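PDB 1ZPU: iron transport multicopper oxidase FET3 from Saccharomyces cerevisiae, which oxidises ferrous iron to ferric iron with molecular oxygen, using four bound copper ions, for high-affinity iron uptake through the permease FTR1, and also oxidises cuprous ions. Local coordinates for residues G110-I121 and S136-V147; F154-G162 and D325-Y333. All coordinates share one frame; numbering follows the deposited sequence.

In the fold
Both contacts join cupredoxin-like domains of the multicopper oxidase fold. Contact 1 packs the first domain against the second. Contact 2 packs the second against the third. Helix 147-154 links them: its first residue, Val147, belongs to contact 1, and its last, Phe154, opens the segment 154-162 of contact 2. Their centres lie 26 Å apart, and their nearest atoms are about 7 Å apart, so they do not touch. Each is near a different copper site. In contact 1 the Lys117 side chain lies about 4 Å from that of the type 3 ligand His105. In contact 2 the Asn332 side chain lies about 8 Å from that of the type 1 ligand His468.

Contact 1: residues G110-I121 and S136-V147; sequences GQYEDGMKGLFI and SLSLSEWYHDLV. With NAG (2-acetamido-2-deoxy-beta-D-glucopyranose), chain G; NAG (2-acetamido-2-deoxy-beta-D-glucopyranose), chain B.
Lys117 and Ser140 meet between strand 117-121 of the first domain and strand 136-142 of the second. The CB of Lys117 points at the other strand. CG sits between the backbone N and the carbonyl carbon (chi1 60°), and the chain beyond it is extended and carries NZ across to the second strand. CD lies at the edge of the Tyr112 ring, in its plane. CE comes 4.2 Å from Ser140 OG. NZ donates to Ser140 OG at 3.2 Å, and that hydroxyl in turn donates a hydrogen bond to Glu141 O at 2.8 Å. A long salt bridge of 4.0 Å runs from Lys117 NZ to Glu113 OE1. Glu113 bends at chi2 and crosses Glu141 at about a right angle. The backbone amides of Gly197, Phe198 and Val199 hold the Glu141 carboxylate. Farther on, Val147 N donates to Asp114 OD2 on its syn lone pair at 3.1 Å (160°), and more weakly to OD1, which also takes a salt bridge from Arg22. Val147 CG2 packs on Glu113 CB at 3.8 Å. At the other end, Leu119 CD1 rests on Ser136 CB, and Ser136 OG donates to O7 of the second sugar of a glycan at 2.6 Å. The axes of the two strand segments approach to 9.0 Å, with N-to-C directions 145° apart, and the strands belong to separate sheets. Strand 117-123 pairs with 36-39 and 100-105, and strand 133-142 lies between 169-172 and 187-194. Helix 147-154 starts where the contact ends.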
loop_
_atom_site.group_PDB
_atom_site.type_symbol
_atom_site.label_atom_id
_atom_site.label_comp_id
_atom_site.label_asym_id
_atom_site.label_seq_id
_atom_site.Cartn_x
_atom_site.Cartn_y
_atom_site.Cartn_z
ATOM N N GLY A 110 10.429 -7.251 3.857
ATOM C CA GLY A 110 9.150 -7.898 3.589
ATOM C C GLY A 110 8.392 -7.994 4.885
ATOM O O GLY A 110 7.277 -8.540 4.944
ATOM N N GLN A 111 9.027 -7.467 5.924
ATOM C CA GLN A 111 8.500 -7.412 7.272
ATOM C C GLN A 111 6.957 -7.504 7.389
ATOM O O GLN A 111 6.459 -8.394 8.063
ATOM C CB GLN A 111 9.054 -6.152 7.928
ATOM C CG GLN A 111 9.199 -6.200 9.408
ATOM C CD GLN A 111 10.521 -5.601 9.857
ATOM O OE1 GLN A 111 10.568 -4.511 10.430
ATOM N NE2 GLN A 111 11.607 -6.311 9.580
ATOM N N TYR A 112 6.179 -6.639 6.746
ATOM C CA TYR A 112 4.725 -6.717 7.017
ATOM C C TYR A 112 4.022 -8.027 6.619
ATOM O O TYR A 112 3.069 -8.430 7.283
ATOM C CB TYR A 112 3.919 -5.472 6.618
ATOM C CG TYR A 112 3.357 -5.393 5.214
ATOM C CD1 TYR A 112 2.168 -6.046 4.855
ATOM C CD2 TYR A 112 3.977 -4.595 4.259
ATOM C CE1 TYR A 112 1.645 -5.926 3.561
ATOM C CE2 TYR A 112 3.477 -4.468 2.987
ATOM C CZ TYR A 112 2.318 -5.123 2.636
ATOM O OH TYR A 112 1.880 -4.956 1.338
ATOM N N GLU A 113 4.483 -8.696 5.563
ATOM C CA GLU A 113 3.998 -10.054 5.278
ATOM C C GLU A 113 4.187 -10.993 6.449
ATOM O O GLU A 113 3.408 -11.902 6.628
ATOM C CB GLU A 113 4.650 -10.678 4.041
ATOM C CG GLU A 113 3.861 -10.433 2.748
ATOM C CD GLU A 113 2.703 -11.403 2.510
ATOM O OE1 GLU A 113 1.882 -11.706 3.412
ATOM O OE2 GLU A 113 2.602 -11.862 1.366
ATOM N N ASP A 114 5.218 -10.775 7.249
ATOM C CA ASP A 114 5.472 -11.639 8.381
ATOM C C ASP A 114 4.688 -11.219 9.623
ATOM O O ASP A 114 5.010 -11.644 10.739
ATOM C CB ASP A 114 6.981 -11.749 8.646
ATOM C CG ASP A 114 7.716 -12.582 7.571
ATOM O OD1 ASP A 114 7.055 -13.353 6.825
ATOM O OD2 ASP A 114 8.962 -12.473 7.474
ATOM N N GLY A 115 3.667 -10.380 9.432
ATOM C CA GLY A 115 2.660 -10.148 10.473
ATOM C C GLY A 115 2.520 -8.737 11.020
ATOM O O GLY A 115 1.527 -8.441 11.705
ATOM N N MET A 116 3.489 -7.867 10.725
ATOM C CA MET A 116 3.521 -6.510 11.307
ATOM C C MET A 116 2.612 -5.545 10.542
ATOM O O MET A 116 3.075 -4.748 9.706
ATOM C CB MET A 116 4.954 -5.989 11.388
ATOM C CG MET A 116 5.124 -4.699 12.109
ATOM S SD MET A 116 6.903 -4.363 12.367
ATOM C CE MET A 116 6.848 -2.633 12.779
ATOM N N LYS A 117 1.321 -5.613 10.850
ATOM C CA LYS A 117 0.307 -4.864 10.118
ATOM C C LYS A 117 -1.012 -4.918 10.895
ATOM O O LYS A 117 -1.275 -5.871 11.625
ATOM C CB LYS A 117 0.126 -5.435 8.711
ATOM C CG LYS A 117 -0.312 -6.902 8.700
ATOM C CD LYS A 117 0.039 -7.608 7.390
ATOM C CE LYS A 117 -0.905 -8.783 7.084
ATOM N NZ LYS A 117 -0.309 -9.697 6.053
ATOM N N GLY A 118 -1.830 -3.883 10.729
ATOM C CA GLY A 118 -3.030 -3.684 11.520
ATOM C C GLY A 118 -3.863 -2.572 10.923
ATOM O O GLY A 118 -3.371 -1.794 10.107
ATOM N N LEU A 119 -5.125 -2.494 11.330
ATOM C CA LEU A 119 -6.040 -1.490 10.813
ATOM C C LEU A 119 -5.990 -0.170 11.575
ATOM O O LEU A 119 -5.733 -0.130 12.772
ATOM C CB LEU A 119 -7.466 -2.038 10.807
ATOM C CG LEU A 119 -7.765 -3.282 9.966
ATOM C CD1 LEU A 119 -9.244 -3.504 9.908
ATOM C CD2 LEU A 119 -7.234 -3.165 8.562
ATOM N N PHE A 120 -6.260 0.911 10.860
ATOM C CA PHE A 120 -6.281 2.248 11.427
ATOM C C PHE A 120 -7.572 2.912 10.968
ATOM O O PHE A 120 -7.692 3.288 9.796
ATOM C CB PHE A 120 -5.070 3.033 10.925
ATOM C CG PHE A 120 -4.791 4.290 11.697
ATOM C CD1 PHE A 120 -5.659 5.381 11.629
ATOM C CD2 PHE A 120 -3.629 4.394 12.474
ATOM C CE1 PHE A 120 -5.392 6.543 12.349
ATOM C CE2 PHE A 120 -3.349 5.556 13.199
ATOM C CZ PHE A 120 -4.224 6.634 13.137
ATOM N N ILE A 121 -8.533 3.039 11.879
ATOM C CA ILE A 121 -9.840 3.591 11.541
ATOM C C ILE A 121 -10.027 4.969 12.125
ATOM O O ILE A 121 -9.826 5.175 13.336
ATOM C CB ILE A 121 -11.004 2.658 11.996
ATOM C CG1 ILE A 121 -11.331 1.663 10.902
ATOM C CG2 ILE A 121 -12.265 3.433 12.270
ATOM C CD1 ILE A 121 -10.488 0.440 10.945
ATOM N N SER A 136 -14.637 -5.074 10.383
ATOM C CA SER A 136 -13.735 -5.143 9.245
ATOM C C SER A 136 -13.347 -6.579 8.958
ATOM O O SER A 136 -13.503 -7.451 9.809
ATOM C CB SER A 136 -12.474 -4.315 9.484
ATOM O OG SER A 136 -12.768 -3.045 10.042
ATOM N N LEU A 137 -12.861 -6.817 7.747
ATOM C CA LEU A 137 -12.232 -8.067 7.420
ATOM C C LEU A 137 -10.901 -7.728 6.784
ATOM O O LEU A 137 -10.855 -6.926 5.842
ATOM C CB LEU A 137 -13.073 -8.859 6.439
ATOM C CG LEU A 137 -14.500 -9.246 6.792
ATOM C CD1 LEU A 137 -15.065 -9.992 5.615
ATOM C CD2 LEU A 137 -14.561 -10.109 8.031
ATOM N N SER A 138 -9.823 -8.316 7.301
ATOM C CA SER A 138 -8.500 -8.130 6.737
ATOM C C SER A 138 -8.145 -9.328 5.880
ATOM O O SER A 138 -7.732 -10.367 6.407
ATOM C CB SER A 138 -7.461 -8.005 7.852
ATOM O OG SER A 138 -7.707 -6.888 8.692
ATOM N N LEU A 139 -8.306 -9.193 4.568
ATOM C CA LEU A 139 -7.900 -10.229 3.633
ATOM C C LEU A 139 -6.387 -10.159 3.408
ATOM O O LEU A 139 -5.791 -9.064 3.371
ATOM C CB LEU A 139 -8.621 -10.066 2.297
ATOM C CG LEU A 139 -10.091 -9.633 2.259
ATOM C CD1 LEU A 139 -10.570 -9.415 0.812
ATOM C CD2 LEU A 139 -10.946 -10.654 2.937
ATOM N N SER A 140 -5.771 -11.329 3.247
ATOM C CA SER A 140 -4.338 -11.416 2.973
ATOM C C SER A 140 -3.994 -12.766 2.378
ATOM O O SER A 140 -4.814 -13.661 2.431
ATOM C CB SER A 140 -3.541 -11.199 4.261
ATOM O OG SER A 140 -2.160 -11.310 4.001
ATOM N N GLU A 141 -2.803 -12.910 1.799
ATOM C CA GLU A 141 -2.264 -14.250 1.515
ATOM C C GLU A 141 -1.297 -14.616 2.637
ATOM O O GLU A 141 -0.879 -13.740 3.398
ATOM C CB GLU A 141 -1.577 -14.332 0.150
ATOM C CG GLU A 141 -0.175 -13.696 0.084
ATOM C CD GLU A 141 -0.210 -12.175 0.085
ATOM O OE1 GLU A 141 -0.494 -11.589 -0.997
ATOM O OE2 GLU A 141 0.039 -11.578 1.175
ATOM N N TRP A 142 -0.946 -15.895 2.737
ATOM C CA TRP A 142 -0.042 -16.350 3.782
ATOM C C TRP A 142 1.068 -17.284 3.236
ATOM O O TRP A 142 0.801 -18.196 2.434
ATOM C CB TRP A 142 -0.856 -17.020 4.891
ATOM C CG TRP A 142 -0.061 -17.330 6.089
ATOM C CD1 TRP A 142 0.243 -18.563 6.578
ATOM C CD2 TRP A 142 0.549 -16.391 6.961
ATOM N NE1 TRP A 142 1.010 -18.457 7.710
ATOM C CE2 TRP A 142 1.222 -17.130 7.966
ATOM C CE3 TRP A 142 0.614 -14.996 6.990
ATOM C CZ2 TRP A 142 1.933 -16.524 8.984
ATOM C CZ3 TRP A 142 1.335 -14.392 8.020
ATOM C CH2 TRP A 142 1.980 -15.161 8.997
ATOM N N TYR A 143 2.304 -17.031 3.661
ATOM C CA TYR A 143 3.466 -17.852 3.298
ATOM C C TYR A 143 3.869 -18.700 4.474
ATOM O O TYR A 143 3.637 -18.326 5.618
ATOM C CB TYR A 143 4.659 -16.978 2.877
ATOM C CG TYR A 143 4.512 -16.327 1.515
ATOM C CD1 TYR A 143 3.787 -15.158 1.360
ATOM C CD2 TYR A 143 5.093 -16.886 0.386
ATOM C CE1 TYR A 143 3.640 -14.554 0.125
ATOM C CE2 TYR A 143 4.954 -16.287 -0.867
ATOM C CZ TYR A 143 4.221 -15.119 -0.982
ATOM O OH TYR A 143 4.070 -14.499 -2.199
ATOM N N HIS A 144 4.474 -19.846 4.188
ATOM C CA HIS A 144 4.970 -20.752 5.219
ATOM C C HIS A 144 6.415 -20.496 5.575
ATOM O O HIS A 144 6.912 -20.999 6.570
ATOM C CB HIS A 144 4.824 -22.178 4.733
ATOM C CG HIS A 144 3.436 -22.698 4.868
ATOM N ND1 HIS A 144 3.141 -24.046 4.868
ATOM C CD2 HIS A 144 2.265 -22.049 5.061
ATOM C CE1 HIS A 144 1.839 -24.202 5.031
ATOM N NE2 HIS A 144 1.288 -23.006 5.146
ATOM N N ASP A 145 7.101 -19.736 4.738
ATOM C CA ASP A 145 8.454 -19.334 5.014
ATOM C C ASP A 145 8.487 -17.832 5.228
ATOM O O ASP A 145 7.708 -17.097 4.627
ATOM C CB ASP A 145 9.368 -19.729 3.855
ATOM C CG ASP A 145 9.435 -21.246 3.646
ATOM O OD1 ASP A 145 10.359 -21.913 4.202
ATOM O OD2 ASP A 145 8.557 -21.771 2.922
ATOM N N LEU A 146 9.395 -17.382 6.084
ATOM C CA LEU A 146 9.606 -15.963 6.333
ATOM C C LEU A 146 10.146 -15.275 5.094
ATOM O O LEU A 146 10.811 -15.889 4.263
ATOM C CB LEU A 146 10.598 -15.764 7.469
ATOM C CG LEU A 146 10.264 -16.296 8.857
ATOM C CD1 LEU A 146 10.620 -17.785 8.980
ATOM C CD2 LEU A 146 11.080 -15.496 9.825
ATOM N N VAL A 147 9.867 -13.983 4.978
ATOM C CA VAL A 147 10.293 -13.226 3.818
ATOM C C VAL A 147 11.814 -13.214 3.678
ATOM O O VAL A 147 12.332 -13.391 2.584
ATOM C CB VAL A 147 9.681 -11.851 3.839
ATOM C CG1 VAL A 147 10.085 -11.073 2.629
ATOM C CG2 VAL A 147 8.211 -12.013 3.832
HETATM C C1 NAG G . -11.984 -9.139 11.988
HETATM C C2 NAG G . -13.300 -9.360 12.741
HETATM C C3 NAG G . -13.961 -8.027 13.073
HETATM C C4 NAG G . -13.003 -7.028 13.731
HETATM C C5 NAG G . -11.719 -6.961 12.929
HETATM C C6 NAG G . -10.718 -6.176 13.748
HETATM C C7 NAG G . -14.804 -11.270 12.455
HETATM C C8 NAG G . -15.936 -11.894 11.670
HETATM N N2 NAG G . -14.198 -10.189 11.963
HETATM O O3 NAG G . -15.022 -8.273 13.953
HETATM O O4 NAG G . -13.509 -5.704 13.698
HETATM O O5 NAG G . -11.193 -8.247 12.741
HETATM O O6 NAG G . -9.527 -5.973 13.029
HETATM O O7 NAG G . -14.470 -11.772 13.526
HETATM C C1 NAG B . -14.162 -5.240 14.888
HETATM C C2 NAG B . -14.263 -3.726 14.772
HETATM C C3 NAG B . -15.013 -3.156 15.970
HETATM C C4 NAG B . -16.342 -3.851 16.244
HETATM C C5 NAG B . -16.180 -5.366 16.161
HETATM C C6 NAG B . -17.532 -6.062 16.126
HETATM C C7 NAG B . -12.441 -2.576 13.624
HETATM C C8 NAG B . -11.004 -2.146 13.705
HETATM N N2 NAG B . -12.949 -3.112 14.732
HETATM O O3 NAG B . -15.208 -1.775 15.777
HETATM O O4 NAG B . -16.715 -3.546 17.566
HETATM O O5 NAG B . -15.474 -5.751 15.003
HETATM O O6 NAG B . -17.323 -7.448 15.992
HETATM O O7 NAG B . -13.094 -2.435 12.586
#

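Contact 2: residues F154-G162 and D325-Y333; sequences FMSVYNPTG and DNLKNGVNY
Met155, Val157 and Gly162 pack on the end of a beta hairpin of the third domain in a mainly van der Waals, partly buried contact. Segment 154-162 runs from the last residue of helix 147-154 of the second domain into the loop after it. The segment 325-333 is the beta hairpin that joins strands 316-326 and 332-336. Met155 slants across Val331, with Met155 CG 4.1 Å from Val331 CG2. Val157 sends CG1 over the hairpin turn, 3.9 Å from Gly330 CA; its CG2 covers one face of the Tyr158 ring. Asn332 projects at the loop with CG anti to its backbone N (chi1 -170°). This lays its CB 3.7 Å from Gly162 CA and brings the amide alongside Gly162. Pro160 O faces the side chains of both Asn332 and Asn326. Each partner is shaped by its own bonds. Asn159 ND2 gives a nearly straight bond (173°) to Phe154 O at 3.0 Å, in the carbonyl plane and on a lone pair. Ser156 OG takes the Tyr158 N-H in an ST turn. Asn329 OD1 takes the Val331 N-H in an Asx turn, from above the carbonyl plane, while its ND2 reaches Tyr333 OH at 3.3 Å. Around the contact, Phe154 meets Trp467 edge to face, and Asn332 O accepts from Gln471; the Asn332 side chain is about 8 Å from that of the type 1 copper ligand His468. The clear hydrogen bonds lie within each segment, and the domains meet here chiefly by the packing of the loop against the hairpin.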
loop_
_atom_site.group_PDB
_atom_site.type_symbol
_atom_site.label_atom_id
_atom_site.label_comp_id
_atom_site.label_asym_id
_atom_site.label_seq_id
_atom_site.Cartn_x
_atom_site.Cartn_y
_atom_site.Cartn_z
ATOM N N PHE A 154 14.548 -15.429 -4.164
ATOM C CA PHE A 154 13.808 -14.523 -5.045
ATOM C C PHE A 154 14.730 -13.593 -5.823
ATOM O O PHE A 154 14.609 -13.459 -7.036
ATOM C CB PHE A 154 12.801 -13.675 -4.276
ATOM C CG PHE A 154 12.131 -12.637 -5.117
ATOM C CD1 PHE A 154 11.476 -12.996 -6.302
ATOM C CD2 PHE A 154 12.135 -11.301 -4.723
ATOM C CE1 PHE A 154 10.843 -12.036 -7.093
ATOM C CE2 PHE A 154 11.499 -10.325 -5.492
ATOM C CZ PHE A 154 10.852 -10.688 -6.685
ATOM N N MET A 155 15.618 -12.921 -5.103
ATOM C CA MET A 155 16.589 -12.034 -5.703
ATOM C C MET A 155 17.867 -12.843 -5.901
ATOM O O MET A 155 18.811 -12.742 -5.115
ATOM C CB MET A 155 16.834 -10.844 -4.781
ATOM C CG MET A 155 16.811 -9.508 -5.497
ATOM S SD MET A 155 15.132 -8.872 -5.679
ATOM C CE MET A 155 14.869 -8.381 -3.988
ATOM N N SER A 156 17.881 -13.654 -6.953
ATOM C CA SER A 156 18.878 -14.699 -7.108
ATOM C C SER A 156 19.166 -14.927 -8.580
ATOM O O SER A 156 18.287 -14.708 -9.416
ATOM C CB SER A 156 18.346 -15.996 -6.482
ATOM O OG SER A 156 19.232 -17.081 -6.706
ATOM N N VAL A 157 20.381 -15.386 -8.888
ATOM C CA VAL A 157 20.736 -15.781 -10.247
ATOM C C VAL A 157 19.986 -17.031 -10.695
ATOM O O VAL A 157 19.888 -17.298 -11.885
ATOM C CB VAL A 157 22.246 -16.039 -10.412
ATOM C CG1 VAL A 157 22.991 -14.745 -10.591
ATOM C CG2 VAL A 157 22.793 -16.828 -9.237
ATOM N N TYR A 158 19.464 -17.802 -9.749
ATOM C CA TYR A 158 18.677 -18.974 -10.108
ATOM C C TYR A 158 17.193 -18.624 -10.260
ATOM O O TYR A 158 16.336 -19.508 -10.324
ATOM C CB TYR A 158 18.914 -20.108 -9.120
ATOM C CG TYR A 158 20.376 -20.283 -8.789
ATOM C CD1 TYR A 158 20.881 -19.882 -7.555
ATOM C CD2 TYR A 158 21.263 -20.812 -9.718
ATOM C CE1 TYR A 158 22.230 -20.019 -7.248
ATOM C CE2 TYR A 158 22.604 -20.952 -9.419
ATOM C CZ TYR A 158 23.083 -20.552 -8.180
ATOM O OH TYR A 158 24.416 -20.693 -7.862
ATOM N N ASN A 159 16.914 -17.322 -10.334
ATOM C CA ASN A 159 15.589 -16.813 -10.624
ATOM C C ASN A 159 15.640 -15.694 -11.650
ATOM O O ASN A 159 15.314 -14.551 -11.326
ATOM C CB ASN A 159 14.927 -16.287 -9.362
ATOM C CG ASN A 159 13.442 -16.048 -9.552
ATOM O OD1 ASN A 159 12.778 -16.796 -10.265
ATOM N ND2 ASN A 159 12.915 -15.014 -8.916
ATOM N N PRO A 160 16.035 -16.017 -12.900
ATOM C CA PRO A 160 16.229 -14.993 -13.933
ATOM C C PRO A 160 14.916 -14.360 -14.423
ATOM O O PRO A 160 14.928 -13.252 -14.955
ATOM C CB PRO A 160 16.887 -15.769 -15.067
ATOM C CG PRO A 160 17.249 -17.100 -14.497
ATOM C CD PRO A 160 16.299 -17.364 -13.426
ATOM N N THR A 161 13.800 -15.061 -14.238
ATOM C CA THR A 161 12.494 -14.608 -14.686
ATOM C C THR A 161 11.960 -13.527 -13.779
ATOM O O THR A 161 11.042 -12.802 -14.151
ATOM C CB THR A 161 11.505 -15.785 -14.686
ATOM O OG1 THR A 161 11.936 -16.740 -15.652
ATOM C CG2 THR A 161 10.077 -15.344 -15.050
ATOM N N GLY A 162 12.513 -13.426 -12.577
ATOM C CA GLY A 162 11.966 -12.527 -11.563
ATOM C C GLY A 162 10.670 -13.056 -10.972
ATOM O O GLY A 162 9.917 -12.302 -10.354
ATOM N N ASP A 325 13.744 -6.366 -15.663
ATOM C CA ASP A 325 14.926 -6.742 -16.458
ATOM C C ASP A 325 16.118 -7.200 -15.622
ATOM O O ASP A 325 16.236 -6.845 -14.451
ATOM C CB ASP A 325 15.365 -5.596 -17.363
ATOM C CG ASP A 325 16.210 -6.075 -18.516
ATOM O OD1 ASP A 325 17.031 -5.296 -19.049
ATOM O OD2 ASP A 325 16.052 -7.254 -18.889
ATOM N N ASN A 326 16.999 -7.981 -16.238
ATOM C CA ASN A 326 18.200 -8.494 -15.568
ATOM C C ASN A 326 19.383 -7.527 -15.632
ATOM O O ASN A 326 19.629 -6.901 -16.663
ATOM C CB ASN A 326 18.593 -9.856 -16.153
ATOM C CG ASN A 326 17.596 -10.945 -15.807
ATOM O OD1 ASN A 326 17.373 -11.248 -14.636
ATOM N ND2 ASN A 326 16.982 -11.534 -16.825
ATOM N N LEU A 327 20.111 -7.414 -14.525
ATOM C CA LEU A 327 21.328 -6.602 -14.486
ATOM C C LEU A 327 22.627 -7.451 -14.468
ATOM O O LEU A 327 22.582 -8.691 -14.495
ATOM C CB LEU A 327 21.286 -5.614 -13.304
ATOM C CG LEU A 327 20.264 -4.467 -13.265
ATOM C CD1 LEU A 327 20.494 -3.617 -12.046
ATOM C CD2 LEU A 327 20.333 -3.596 -14.491
ATOM N N LYS A 328 23.770 -6.765 -14.433
ATOM C CA LYS A 328 25.109 -7.377 -14.480
ATOM C C LYS A 328 25.320 -8.504 -13.461
ATOM O O LYS A 328 26.049 -9.469 -13.726
ATOM C CB LYS A 328 26.156 -6.295 -14.229
ATOM C CG LYS A 328 27.263 -6.269 -15.230
ATOM C CD LYS A 328 28.453 -5.516 -14.678
ATOM C CE LYS A 328 29.399 -5.121 -15.785
ATOM N NZ LYS A 328 30.562 -4.420 -15.210
ATOM N N ASN A 329 24.695 -8.377 -12.292
ATOM C CA ASN A 329 24.831 -9.410 -11.267
ATOM C C ASN A 329 23.907 -10.612 -11.491
ATOM O O ASN A 329 23.881 -11.540 -10.680
ATOM C CB ASN A 329 24.711 -8.837 -9.848
ATOM C CG ASN A 329 23.306 -8.385 -9.505
ATOM O OD1 ASN A 329 22.414 -8.336 -10.358
ATOM N ND2 ASN A 329 23.101 -8.054 -8.236
ATOM N N GLY A 330 23.162 -10.586 -12.596
ATOM C CA GLY A 330 22.338 -11.712 -13.018
ATOM C C GLY A 330 20.963 -11.790 -12.384
ATOM O O GLY A 330 20.154 -12.643 -12.761
ATOM N N VAL A 331 20.682 -10.918 -11.417
ATOM C CA VAL A 331 19.374 -10.929 -10.768
ATOM C C VAL A 331 18.395 -10.004 -11.484
ATOM O O VAL A 331 18.798 -9.084 -12.199
ATOM C CB VAL A 331 19.438 -10.650 -9.224
ATOM C CG1 VAL A 331 20.810 -10.979 -8.649
ATOM C CG2 VAL A 331 19.036 -9.224 -8.883
ATOM N N ASN A 332 17.108 -10.267 -11.287
ATOM C CA ASN A 332 16.053 -9.539 -11.970
ATOM C C ASN A 332 15.486 -8.378 -11.141
ATOM O O ASN A 332 14.939 -8.586 -10.057
ATOM C CB ASN A 332 14.950 -10.512 -12.378
ATOM C CG ASN A 332 13.936 -9.887 -13.298
ATOM O OD1 ASN A 332 12.828 -9.540 -12.877
ATOM N ND2 ASN A 332 14.302 -9.737 -14.562
ATOM N N TYR A 333 15.625 -7.163 -11.668
ATOM C CA TYR A 333 15.158 -5.952 -11.005
ATOM C C TYR A 333 13.919 -5.355 -11.675
ATOM O O TYR A 333 13.566 -5.727 -12.807
ATOM C CB TYR A 333 16.279 -4.918 -10.972
ATOM C CG TYR A 333 17.410 -5.270 -10.029
ATOM C CD1 TYR A 333 18.582 -5.852 -10.500
ATOM C CD2 TYR A 333 17.303 -5.024 -8.662
ATOM C CE1 TYR A 333 19.628 -6.166 -9.643
ATOM C CE2 TYR A 333 18.331 -5.341 -7.796
ATOM C CZ TYR A 333 19.497 -5.914 -8.287
ATOM O OH TYR A 333 20.523 -6.236 -7.416
#